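ApRick protease (Rickettsia conorii, PDB 5C9F) is a retropepsin-like aspartic protease, represented here by its protease domain, and probably acts as an endopeptidase that cleaves peptide bonds. Local coordinates at residues A[36-41]-A[115-120]; A[81-86]-A[108-113]. All coordinates share one frame; numbering follows the deposited sequence.

Interaction 1 of 2, residues A[36-41]-A[115-120]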
# COMPACT_ATOMS: atom_id res chain seq x y z
N VAL A 36 -19.79 -14.00 9.37
CA VAL A 36 -19.11 -14.51 8.15
C VAL A 36 -19.50 -15.98 7.89
O VAL A 36 -19.52 -16.80 8.81
CB VAL A 36 -17.59 -14.43 8.32
CG1 VAL A 36 -16.88 -15.06 7.11
CG2 VAL A 36 -17.20 -12.97 8.51
N ASP A 37 -19.94 -16.27 6.67
CA ASP A 37 -20.36 -17.63 6.24
C ASP A 37 -19.79 -17.90 4.86
O ASP A 37 -20.29 -17.33 3.88
CB ASP A 37 -21.88 -17.70 6.21
CG ASP A 37 -22.39 -19.13 6.03
OD1 ASP A 37 -21.58 -20.03 5.77
OD2 ASP A 37 -23.62 -19.34 6.14
N THR A 38 -18.69 -18.66 4.79
CA THR A 38 -18.00 -19.03 3.53
C THR A 38 -18.86 -19.97 2.67
O THR A 38 -18.60 -20.07 1.50
CB THR A 38 -16.61 -19.71 3.78
OG1 THR A 38 -16.76 -20.78 4.72
CG2 THR A 38 -15.59 -18.72 4.31
N GLY A 39 -19.87 -20.58 3.28
CA GLY A 39 -20.92 -21.34 2.65
C GLY A 39 -22.15 -20.57 2.21
O GLY A 39 -23.09 -21.18 1.77
N ALA A 40 -22.15 -19.24 2.34
CA ALA A 40 -23.09 -18.33 1.65
C ALA A 40 -22.50 -17.64 0.41
O ALA A 40 -21.28 -17.43 0.30
CB ALA A 40 -23.53 -17.25 2.60
N SER A 41 -23.37 -17.21 -0.49
CA SER A 41 -22.92 -16.48 -1.66
C SER A 41 -23.17 -14.99 -1.43
O SER A 41 -22.26 -14.26 -1.00
CB SER A 41 -23.60 -17.01 -2.94
OG SER A 41 -25.04 -17.05 -2.69
N LYS A 115 -8.97 -7.50 -1.68
CA LYS A 115 -7.65 -7.85 -2.23
C LYS A 115 -7.12 -9.10 -1.53
O LYS A 115 -6.53 -9.96 -2.17
CB LYS A 115 -6.68 -6.69 -2.03
CG LYS A 115 -5.40 -6.68 -2.83
CD LYS A 115 -5.51 -6.91 -4.33
CE LYS A 115 -6.48 -5.93 -4.98
NZ LYS A 115 -6.11 -4.53 -4.72
N GLY A 116 -7.34 -9.19 -0.22
CA GLY A 116 -6.92 -10.35 0.57
C GLY A 116 -8.02 -10.76 1.57
O GLY A 116 -8.65 -9.91 2.16
N PHE A 117 -8.20 -12.07 1.74
CA PHE A 117 -9.12 -12.61 2.71
C PHE A 117 -8.53 -13.92 3.25
O PHE A 117 -8.37 -14.88 2.50
CB PHE A 117 -10.48 -12.83 2.01
CG PHE A 117 -11.39 -13.81 2.72
CD1 PHE A 117 -11.65 -13.68 4.06
CD2 PHE A 117 -12.02 -14.81 2.01
CE1 PHE A 117 -12.45 -14.63 4.71
CE2 PHE A 117 -12.84 -15.74 2.65
CZ PHE A 117 -13.07 -15.64 4.02
N ARG A 118 -8.17 -13.97 4.52
CA ARG A 118 -7.56 -15.18 5.05
C ARG A 118 -8.06 -15.50 6.44
O ARG A 118 -8.28 -14.61 7.25
CB ARG A 118 -6.03 -15.03 5.16
CG ARG A 118 -5.41 -16.30 5.76
CD ARG A 118 -3.92 -16.38 5.46
NE ARG A 118 -3.32 -17.71 5.56
CZ ARG A 118 -2.82 -18.41 4.55
NH1 ARG A 118 -2.91 -18.00 3.29
NH2 ARG A 118 -2.26 -19.59 4.81
N ILE A 119 -8.26 -16.77 6.71
CA ILE A 119 -8.65 -17.19 8.03
C ILE A 119 -7.52 -18.08 8.52
O ILE A 119 -7.30 -19.10 7.94
CB ILE A 119 -9.97 -18.00 8.01
CG1 ILE A 119 -11.20 -17.10 7.73
CG2 ILE A 119 -10.15 -18.74 9.36
CD1 ILE A 119 -12.47 -17.85 7.40
N ASP A 120 -6.87 -17.68 9.61
CA ASP A 120 -5.69 -18.34 10.18
C ASP A 120 -5.69 -18.42 11.72
O ASP A 120 -5.68 -17.37 12.36
CB ASP A 120 -4.48 -17.46 9.85
CG ASP A 120 -3.16 -18.08 10.26
OD1 ASP A 120 -2.88 -19.24 9.87
OD2 ASP A 120 -2.38 -17.40 10.97
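Thr-38, the middle residue of the Asp-Thr-Gly signature of the aspartic proteases, meets Phe-117 and Ile-119 on strand 116-120. The signature sits in a type I turn from Asp-37 to Ala-40, closed by Ala-40 N to Asp-37 O at 3.1 Å. Inside it, Asp-37 OD1 takes a weak, bent hydrogen bond from Gly-39 N. The turn reaches the strand through one methyl group. A chi1 of 51° sets Thr-38 OG1 in the cleft of its own backbone and leaves CG2 opposite the carbonyl carbon, aimed at the strand. Phe-117 comes from the other side with its ring carried out anti to the backbone N, presenting its far edge: the methyl lies close to the ring plane rather than over a face. Ile-119, two residues on and on the same side of the strand, adds a looser apolar neighbour. The patch lies at the surface, but Phe-117 also packs on Leu-111 of helix 108-111 and on Leu-124 and Leu-126 of strand 123-131. Lys-115 and Gly-116, both facing Asn-127, make a classic beta bulge where the strand begins. The closest approach is Thr-38 CG2 to Phe-117 CZ, 4.0 Å.

Interaction 2 of 2, residues A[81-86]-A[108-113]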
# COMPACT_ATOMS: atom_id res chain seq x y z
N ASN A 81 -26.97 -0.38 -1.75
CA ASN A 81 -26.27 0.72 -2.41
C ASN A 81 -24.84 0.84 -1.92
O ASN A 81 -23.93 0.98 -2.72
CB ASN A 81 -27.00 2.05 -2.19
CG ASN A 81 -28.37 2.06 -2.81
OD1 ASN A 81 -28.61 1.43 -3.82
ND2 ASN A 81 -29.30 2.77 -2.19
N SER A 82 -24.65 0.78 -0.62
CA SER A 82 -23.33 0.97 -0.04
C SER A 82 -23.09 0.06 1.17
O SER A 82 -23.95 -0.08 2.04
CB SER A 82 -23.17 2.44 0.38
OG SER A 82 -22.10 2.60 1.30
N VAL A 83 -21.98 -0.66 1.12
CA VAL A 83 -21.52 -1.54 2.20
C VAL A 83 -20.07 -1.16 2.48
O VAL A 83 -19.21 -1.34 1.62
CB VAL A 83 -21.56 -3.04 1.83
CG1 VAL A 83 -21.03 -3.90 2.99
CG2 VAL A 83 -22.97 -3.54 1.49
N VAL A 84 -19.83 -0.62 3.67
CA VAL A 84 -18.50 -0.19 4.05
C VAL A 84 -17.98 -1.17 5.11
O VAL A 84 -18.56 -1.28 6.21
CB VAL A 84 -18.51 1.25 4.61
CG1 VAL A 84 -17.09 1.68 5.01
CG2 VAL A 84 -19.11 2.20 3.58
N ILE A 85 -16.90 -1.83 4.75
CA ILE A 85 -16.09 -2.64 5.67
C ILE A 85 -14.61 -2.29 5.29
O ILE A 85 -14.03 -2.91 4.40
CB ILE A 85 -16.27 -4.14 5.42
CG1 ILE A 85 -17.75 -4.55 5.63
CG2 ILE A 85 -15.38 -4.93 6.39
CD1 ILE A 85 -18.06 -5.92 5.14
N GLY A 86 -14.05 -1.29 5.93
CA GLY A 86 -12.77 -0.73 5.51
C GLY A 86 -12.96 0.13 4.27
O GLY A 86 -12.95 1.35 4.34
N MET A 108 -19.44 -15.23 0.40
CA MET A 108 -18.26 -15.20 -0.45
C MET A 108 -18.35 -14.19 -1.53
O MET A 108 -17.30 -13.70 -1.98
CB MET A 108 -18.04 -16.60 -1.10
CG MET A 108 -17.59 -17.63 -0.11
SD MET A 108 -15.99 -17.13 0.61
CE MET A 108 -14.97 -16.93 -0.80
N SER A 109 -19.56 -13.87 -2.02
CA SER A 109 -19.61 -12.86 -3.12
C SER A 109 -19.03 -11.50 -2.70
O SER A 109 -18.28 -10.90 -3.44
CB SER A 109 -21.01 -12.70 -3.68
OG SER A 109 -21.54 -14.00 -3.93
N LEU A 110 -19.28 -11.06 -1.45
CA LEU A 110 -18.65 -9.83 -0.97
C LEU A 110 -17.16 -10.11 -0.57
O LEU A 110 -16.25 -9.31 -0.89
CB LEU A 110 -19.43 -9.20 0.15
CG LEU A 110 -18.92 -7.85 0.73
CD1 LEU A 110 -18.77 -6.76 -0.30
CD2 LEU A 110 -19.87 -7.35 1.81
N LEU A 111 -16.91 -11.20 0.14
CA LEU A 111 -15.58 -11.46 0.70
C LEU A 111 -14.51 -11.61 -0.39
O LEU A 111 -13.37 -11.20 -0.18
CB LEU A 111 -15.60 -12.71 1.51
CG LEU A 111 -16.30 -12.55 2.86
CD1 LEU A 111 -16.49 -13.90 3.48
CD2 LEU A 111 -15.54 -11.65 3.83
N GLU A 112 -14.92 -12.17 -1.54
CA GLU A 112 -14.06 -12.34 -2.69
C GLU A 112 -13.63 -11.07 -3.30
O GLU A 112 -12.65 -11.05 -4.04
CB GLU A 112 -14.75 -13.16 -3.81
CG GLU A 112 -14.68 -14.62 -3.55
CD GLU A 112 -15.61 -15.45 -4.46
OE1 GLU A 112 -16.37 -14.88 -5.29
OE2 GLU A 112 -15.57 -16.71 -4.31
N ARG A 113 -14.33 -9.99 -3.05
CA ARG A 113 -13.95 -8.73 -3.62
C ARG A 113 -12.77 -8.06 -2.91
O ARG A 113 -12.15 -7.14 -3.46
CB ARG A 113 -15.13 -7.77 -3.58
CG ARG A 113 -16.30 -8.15 -4.45
CD ARG A 113 -17.43 -7.28 -3.99
NE ARG A 113 -18.63 -7.47 -4.78
CZ ARG A 113 -19.03 -6.65 -5.73
NH1 ARG A 113 -18.32 -5.57 -6.04
NH2 ARG A 113 -20.14 -6.92 -6.39
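Leu-110, on the short helix 108-111, meets Val-83 and Ile-85 in the buried core, the valine at the end of strand 71-84 and the isoleucine just past it. In a retropepsin-like fold this is probably the counterpart of the helix near the end of the protease domain, packed against the beta-sheet core. One methyl of the leucine does the touching. Its CG stands anti to the backbone N (chi1 -177°), and with chi2 at 56° CD1 is turned aside while CD2 carries the chain on, extended, to the strand. Val-83 answers with CG1, the branch anti to its own N, which comes to 3.8 Å from Leu-110 CD2. Ile-85 uses its longer arm: CG1 lies beside the backbone N (chi1 -61°) and the chain then runs on extended, so that CD1 ends 4.1 Å from Leu-110 CD2. The tips of the valine and isoleucine are themselves close, Val-83 CG1 to Ile-85 CD1 being 4.2 Å, and the three methyls form a nearly equilateral triangle with one corner on the helix. Around this triangle, Phe-89 of strand 88-97 lies against Leu-110, Ile-92 against Val-83, and Ile-23, Ala-25 and Leu-106 against Ile-85. The helix is short, tied by Glu-112 N to Met-108 O at 2.9 Å. All three touching residues are buried, and what joins them is purely apolar: methyl groups meet without a directional bond, so the fit depends on rotamers and shape, and the association is consistent with hydrophobic burial alone.

Coming from the N terminus, the chain leaves strand 30-36 into the signature loop 36-41, which opens interaction 1. It then runs through the mixed sheet to 81-86, where interaction 2 begins; that smaller loop closes at 108-113, and interaction 1 closes only afterwards at 115-120. Interaction 2 is therefore nested inside interaction 1. Helix 108-111 is followed, after a short loop, by strand 116-120, and the two contacts also touch: Ala-40 O lies 2.9 Å from Met-108 N and Ser-41 O 2.9 Å from Ser-109 N, both probable hydrogen bonds. Together they tie the signature loop, the mixed sheet, the helix and the three-stranded terminal sheet.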